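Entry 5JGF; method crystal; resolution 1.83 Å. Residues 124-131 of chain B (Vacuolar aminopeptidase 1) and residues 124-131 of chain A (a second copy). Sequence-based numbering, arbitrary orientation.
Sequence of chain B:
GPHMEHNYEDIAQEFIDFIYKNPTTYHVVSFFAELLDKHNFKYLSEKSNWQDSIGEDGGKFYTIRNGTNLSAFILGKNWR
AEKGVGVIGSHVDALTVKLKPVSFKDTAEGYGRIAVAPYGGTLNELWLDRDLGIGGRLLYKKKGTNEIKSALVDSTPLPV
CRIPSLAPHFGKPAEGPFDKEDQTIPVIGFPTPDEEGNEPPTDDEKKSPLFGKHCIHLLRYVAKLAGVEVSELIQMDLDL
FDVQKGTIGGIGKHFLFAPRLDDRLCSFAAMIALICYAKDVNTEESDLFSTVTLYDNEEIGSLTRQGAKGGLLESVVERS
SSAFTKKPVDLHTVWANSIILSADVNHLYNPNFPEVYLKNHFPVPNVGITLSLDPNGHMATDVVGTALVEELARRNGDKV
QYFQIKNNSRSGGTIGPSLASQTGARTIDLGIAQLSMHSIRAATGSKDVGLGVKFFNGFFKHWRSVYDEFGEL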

ATOM      1  N   ASN B 124     -30.552  -0.847   4.965  1.00 16.40           N
ATOM      2  CA  ASN B 124     -29.246  -1.002   5.583  1.00 18.21           C
ATOM      3  C   ASN B 124     -29.414  -2.024   6.701  1.00 17.32           C
ATOM      4  O   ASN B 124     -30.455  -2.672   6.800  1.00 16.50           O
ATOM      5  CB  ASN B 124     -28.734   0.329   6.147  1.00 19.28           C
ATOM      6  CG  ASN B 124     -29.743   1.010   7.048  1.00 21.97           C
ATOM      7  OD1 ASN B 124     -30.507   0.352   7.753  1.00 20.67           O
ATOM      8  ND2 ASN B 124     -29.740   2.338   7.039  1.00 22.42           N
ATOM      9  N   GLU B 125     -28.407  -2.164   7.551  1.00 16.15           N
ATOM     10  CA  GLU B 125     -28.485  -3.144   8.623  1.00 18.15           C
ATOM     11  C   GLU B 125     -29.606  -2.926   9.633  1.00 17.77           C
ATOM     12  O   GLU B 125     -30.087  -3.882  10.235  1.00 17.00           O
ATOM     13  CB  GLU B 125     -27.127  -3.258   9.317  1.00 22.56           C
ATOM     14  CG  GLU B 125     -26.211  -4.230   8.579  1.00 29.44           C
ATOM     15  CD  GLU B 125     -24.740  -4.013   8.852  1.00 33.87           C
ATOM     16  OE1 GLU B 125     -24.189  -3.002   8.363  1.00 36.35           O
ATOM     17  OE2 GLU B 125     -24.136  -4.855   9.550  1.00 34.36           O
ATOM     18  N   LEU B 126     -30.039  -1.684   9.814  1.00 16.07           N
ATOM     19  CA  LEU B 126     -31.122  -1.426  10.757  1.00 15.78           C
ATOM     20  C   LEU B 126     -32.452  -1.954  10.213  1.00 15.21           C
ATOM     21  O   LEU B 126     -33.394  -2.179  10.972  1.00 14.52           O
ATOM     22  CB  LEU B 126     -31.232   0.072  11.053  1.00 15.07           C
ATOM     23  CG  LEU B 126     -30.026   0.697  11.766  1.00 16.18           C
ATOM     24  CD1 LEU B 126     -30.259   2.192  11.936  1.00 15.40           C
ATOM     25  CD2 LEU B 126     -29.818   0.036  13.125  1.00 16.40           C
ATOM     26  N   TRP B 127     -32.525  -2.161   8.900  1.00 13.58           N
ATOM     27  CA  TRP B 127     -33.750  -2.672   8.284  1.00 13.69           C
ATOM     28  C   TRP B 127     -33.792  -4.196   8.204  1.00 13.16           C
ATOM     29  O   TRP B 127     -34.792  -4.777   7.781  1.00 14.78           O
ATOM     30  CB  TRP B 127     -33.940  -2.076   6.884  1.00 13.41           C
ATOM     31  CG  TRP B 127     -34.611  -0.735   6.909  1.00 13.54           C
ATOM     32  CD1 TRP B 127     -34.073   0.450   7.331  1.00 13.42           C
ATOM     33  CD2 TRP B 127     -35.978  -0.457   6.573  1.00 13.45           C
ATOM     34  NE1 TRP B 127     -35.022   1.446   7.283  1.00 12.65           N
ATOM     35  CE2 TRP B 127     -36.200   0.917   6.822  1.00 13.40           C
ATOM     36  CE3 TRP B 127     -37.037  -1.239   6.088  1.00 13.42           C
ATOM     37  CZ2 TRP B 127     -37.441   1.531   6.604  1.00 12.39           C
ATOM     38  CZ3 TRP B 127     -38.276  -0.628   5.871  1.00 13.91           C
ATOM     39  CH2 TRP B 127     -38.463   0.745   6.130  1.00 13.95           C
ATOM     40  N   LEU B 128     -32.708  -4.845   8.611  1.00 12.47           N
ATOM     41  CA  LEU B 128     -32.652  -6.302   8.584  1.00 12.06           C
ATOM     42  C   LEU B 128     -33.384  -6.897   9.780  1.00 12.33           C
ATOM     43  O   LEU B 128     -33.377  -6.331  10.871  1.00 11.12           O
ATOM     44  CB  LEU B 128     -31.202  -6.786   8.631  1.00 14.32           C
ATOM     45  CG  LEU B 128     -30.268  -6.397   7.486  1.00 13.90           C
ATOM     46  CD1 LEU B 128     -28.860  -6.874   7.816  1.00 16.16           C
ATOM     47  CD2 LEU B 128     -30.757  -7.013   6.184  1.00 16.09           C
ATOM     48  N   ASP B 129     -34.008  -8.047   9.563  1.00 12.70           N
ATOM     49  CA  ASP B 129     -34.702  -8.751  10.629  1.00 12.11           C
ATOM     50  C   ASP B 129     -35.728  -7.909  11.376  1.00 13.85           C
ATOM     51  O   ASP B 129     -35.829  -7.964  12.602  1.00 13.70           O
ATOM     52  CB  ASP B 129     -33.665  -9.326  11.595  1.00 11.08           C
ATOM     53  CG  ASP B 129     -32.657 -10.219  10.886  1.00 13.18           C
ATOM     54  OD1 ASP B 129     -32.958 -10.661   9.755  1.00 12.48           O
ATOM     55  OD2 ASP B 129     -31.576 -10.489  11.449  1.00 15.83           O
ATOM     56  N   ARG B 130     -36.497  -7.142  10.611  1.00 13.34           N
ATOM     57  CA  ARG B 130     -37.551  -6.296  11.149  1.00 13.64           C
ATOM     58  C   ARG B 130     -38.848  -6.769  10.493  1.00 13.53           C
ATOM     59  O   ARG B 130     -38.860  -7.086   9.300  1.00 13.52           O
ATOM     60  CB  ARG B 130     -37.293  -4.833  10.779  1.00 13.57           C
ATOM     61  CG  ARG B 130     -35.992  -4.252  11.337  1.00 11.08           C
ATOM     62  CD  ARG B 130     -36.138  -3.818  12.796  1.00 12.13           C
ATOM     63  NE  ARG B 130     -34.894  -3.238  13.300  1.00 12.05           N
ATOM     64  CZ  ARG B 130     -34.782  -2.570  14.446  1.00 13.59           C
ATOM     65  NH1 ARG B 130     -35.843  -2.393  15.224  1.00 12.65           N
ATOM     66  NH2 ARG B 130     -33.611  -2.060  14.803  1.00 12.59           N
ATOM     67  N   ASP B 131     -39.928  -6.832  11.266  1.00 13.99           N
ATOM     68  CA  ASP B 131     -41.228  -7.255  10.739  1.00 14.97           C
ATOM     69  C   ASP B 131     -41.774  -6.130   9.866  1.00 14.46           C
ATOM     70  O   ASP B 131     -42.079  -5.047  10.367  1.00 14.12           O
ATOM     71  CB  ASP B 131     -42.201  -7.529  11.888  1.00 14.30           C
ATOM     72  CG  ASP B 131     -41.797  -8.728  12.733  1.00 17.28           C
ATOM     73  OD1 ASP B 131     -40.643  -9.192  12.619  1.00 14.79           O
ATOM     74  OD2 ASP B 131     -42.640  -9.198  13.526  1.00 16.62           O
TER
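Chain A (124-131) NELWLDRD

This is a near-symmetric, self-complementary contact in which two copies of one turn meet through a pair of stacked arginines, each guanidinium reaching across to the other chain's backbone carbonyls. B:Glu125 to B:Trp127 form a 3-10 segment, and chain A repeats chain B almost angle for angle: a turn through residues 125 to 127, extended phi/psi at A:Leu128, a left-handed A:Asp129 (54/43), then an extended A:Arg130. The stretches run in broadly the same overall sense. Like residues face each other, with CA atoms 6.6 Å apart both for B:Glu125 and A:Glu125 and for B:Leu126 and A:Leu126.

At one end, the guanidinium of A:Arg130 lies flat on that of B:Arg130, centres 3.5 Å apart and planes at 9°. Face-to-face stacking leaves the N-H groups at the guanidinium edges free to donate. A:Arg130 NH1 and NH2 both bond B:Asp129 O, at 3.1 and 3.3 Å, and B:Arg130 NH1 and NH2 return the pattern to A:Asp129 O at 3.2 and 3.3 Å. Within each chain, A:Arg130 NE donates to A:Leu126 O at 2.9 Å, and B:Arg130 NE makes a weak bond to B:Leu126 O at 3.0 Å. Water 2 accepts from A:Arg130 NH2 (2.9 Å) and donates to B:Glu125 O (2.7 Å), with water 1 as its counterpart between B:Arg130 NH2 and A:Glu125 O.

Between the arginines and the glutamates, leucines pack. A:Leu126 CD2 lies 4.1 Å from B:Leu128 CB, and A:Leu126 CD1 comes within 3.9 Å of B:Asp129 OD2; B:Leu126 makes the same two approaches to chain A.

The CA-to-CB bonds of B:Glu125 and A:Glu125 point toward the other stretch, yet B:Glu125 OE1 and A:Glu125 OE2 sit 3.3 Å apart as two acceptors, with no hydrogen bond between them. The rule to read here is that the arginines stack face to face while their N-H groups take the partner's Asp129 O.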

ATOM      1  N   ASN A 124     -24.106  -5.894  18.478  1.00 16.26           N
ATOM      2  CA  ASN A 124     -23.705  -5.533  17.128  1.00 15.72           C
ATOM      3  C   ASN A 124     -24.820  -4.675  16.561  1.00 15.99           C
ATOM      4  O   ASN A 124     -25.699  -4.227  17.294  1.00 14.52           O
ATOM      5  CB  ASN A 124     -23.482  -6.773  16.251  1.00 18.57           C
ATOM      6  CG  ASN A 124     -24.647  -7.732  16.291  1.00 20.69           C
ATOM      7  OD1 ASN A 124     -25.798  -7.318  16.401  1.00 20.36           O
ATOM      8  ND2 ASN A 124     -24.354  -9.021  16.192  1.00 22.27           N
ATOM      9  N   GLU A 125     -24.809  -4.458  15.256  1.00 14.81           N
ATOM     10  CA  GLU A 125     -25.827  -3.611  14.666  1.00 17.04           C
ATOM     11  C   GLU A 125     -27.260  -4.131  14.731  1.00 16.21           C
ATOM     12  O   GLU A 125     -28.209  -3.346  14.708  1.00 15.19           O
ATOM     13  CB  GLU A 125     -25.408  -3.251  13.235  1.00 22.33           C
ATOM     14  CG  GLU A 125     -24.369  -2.123  13.223  1.00 27.49           C
ATOM     15  CD  GLU A 125     -23.561  -2.041  11.956  1.00 33.09           C
ATOM     16  OE1 GLU A 125     -22.563  -2.798  11.839  1.00 34.07           O
ATOM     17  OE2 GLU A 125     -23.925  -1.211  11.094  1.00 34.32           O
ATOM     18  N   LEU A 126     -27.433  -5.446  14.819  1.00 14.08           N
ATOM     19  CA  LEU A 126     -28.778  -6.002  14.915  1.00 14.08           C
ATOM     20  C   LEU A 126     -29.379  -5.700  16.296  1.00 14.60           C
ATOM     21  O   LEU A 126     -30.600  -5.727  16.475  1.00 15.16           O
ATOM     22  CB  LEU A 126     -28.745  -7.519  14.678  1.00 14.56           C
ATOM     23  CG  LEU A 126     -28.281  -7.929  13.280  1.00 14.63           C
ATOM     24  CD1 LEU A 126     -28.240  -9.444  13.174  1.00 15.54           C
ATOM     25  CD2 LEU A 126     -29.228  -7.357  12.234  1.00 16.38           C
ATOM     26  N   TRP A 127     -28.525  -5.414  17.275  1.00 12.99           N
ATOM     27  CA  TRP A 127     -29.000  -5.107  18.630  1.00 13.34           C
ATOM     28  C   TRP A 127     -29.279  -3.622  18.842  1.00 12.57           C
ATOM     29  O   TRP A 127     -29.753  -3.211  19.905  1.00 12.82           O
ATOM     30  CB  TRP A 127     -27.999  -5.601  19.688  1.00 12.91           C
ATOM     31  CG  TRP A 127     -28.170  -7.064  20.015  1.00 13.62           C
ATOM     32  CD1 TRP A 127     -27.857  -8.126  19.215  1.00 14.85           C
ATOM     33  CD2 TRP A 127     -28.777  -7.616  21.193  1.00 13.91           C
ATOM     34  NE1 TRP A 127     -28.236  -9.306  19.820  1.00 14.85           N
ATOM     35  CE2 TRP A 127     -28.802  -9.020  21.034  1.00 14.51           C
ATOM     36  CE3 TRP A 127     -29.304  -7.057  22.366  1.00 13.57           C
ATOM     37  CZ2 TRP A 127     -29.338  -9.878  22.005  1.00 13.26           C
ATOM     38  CZ3 TRP A 127     -29.838  -7.910  23.334  1.00 14.89           C
ATOM     39  CH2 TRP A 127     -29.849  -9.306  23.144  1.00 14.37           C
ATOM     40  N   LEU A 128     -28.984  -2.816  17.830  1.00 12.10           N
ATOM     41  CA  LEU A 128     -29.224  -1.383  17.931  1.00 12.76           C
ATOM     42  C   LEU A 128     -30.694  -1.065  17.702  1.00 10.70           C
ATOM     43  O   LEU A 128     -31.364  -1.714  16.903  1.00 11.96           O
ATOM     44  CB  LEU A 128     -28.403  -0.614  16.892  1.00 12.91           C
ATOM     45  CG  LEU A 128     -26.880  -0.643  17.025  1.00 13.22           C
ATOM     46  CD1 LEU A 128     -26.263   0.109  15.851  1.00 14.89           C
ATOM     47  CD2 LEU A 128     -26.461  -0.021  18.343  1.00 13.90           C
ATOM     48  N   ASP A 129     -31.187  -0.062  18.417  1.00 12.33           N
ATOM     49  CA  ASP A 129     -32.560   0.380  18.258  1.00 11.30           C
ATOM     50  C   ASP A 129     -33.603  -0.718  18.411  1.00 12.01           C
ATOM     51  O   ASP A 129     -34.565  -0.788  17.648  1.00 11.99           O
ATOM     52  CB  ASP A 129     -32.708   1.067  16.896  1.00 11.70           C
ATOM     53  CG  ASP A 129     -31.724   2.215  16.722  1.00 13.17           C
ATOM     54  OD1 ASP A 129     -31.209   2.705  17.747  1.00 11.37           O
ATOM     55  OD2 ASP A 129     -31.470   2.630  15.569  1.00 13.99           O
ATOM     56  N   ARG A 130     -33.401  -1.569  19.411  1.00 12.08           N
ATOM     57  CA  ARG A 130     -34.325  -2.654  19.708  1.00 13.43           C
ATOM     58  C   ARG A 130     -34.821  -2.383  21.129  1.00 13.46           C
ATOM     59  O   ARG A 130     -34.041  -1.946  21.984  1.00 14.33           O
ATOM     60  CB  ARG A 130     -33.597  -4.002  19.656  1.00 11.33           C
ATOM     61  CG  ARG A 130     -33.004  -4.366  18.290  1.00 12.29           C
ATOM     62  CD  ARG A 130     -34.052  -4.915  17.320  1.00 13.58           C
ATOM     63  NE  ARG A 130     -33.449  -5.253  16.031  1.00 13.51           N
ATOM     64  CZ  ARG A 130     -34.054  -5.952  15.075  1.00 12.86           C
ATOM     65  NH1 ARG A 130     -35.293  -6.392  15.250  1.00 13.71           N
ATOM     66  NH2 ARG A 130     -33.412  -6.223  13.948  1.00 13.19           N
ATOM     67  N   ASP A 131     -36.110  -2.614  21.376  1.00 13.11           N
ATOM     68  CA  ASP A 131     -36.691  -2.399  22.704  1.00 14.31           C
ATOM     69  C   ASP A 131     -36.195  -3.526  23.610  1.00 13.98           C
ATOM     70  O   ASP A 131     -36.554  -4.687  23.408  1.00 13.37           O
ATOM     71  CB  ASP A 131     -38.224  -2.446  22.632  1.00 13.96           C
ATOM     72  CG  ASP A 131     -38.828  -1.281  21.845  1.00 17.00           C
ATOM     73  OD1 ASP A 131     -38.084  -0.517  21.186  1.00 14.83           O
ATOM     74  OD2 ASP A 131     -40.070  -1.141  21.883  1.00 16.68           O
TER
HETATM   75  O   HOH W   1     -30.884  -3.119  14.237  1.00 25.68           O
HETATM   76  O   HOH W   2     -31.510  -4.628  12.385  1.00 25.50           O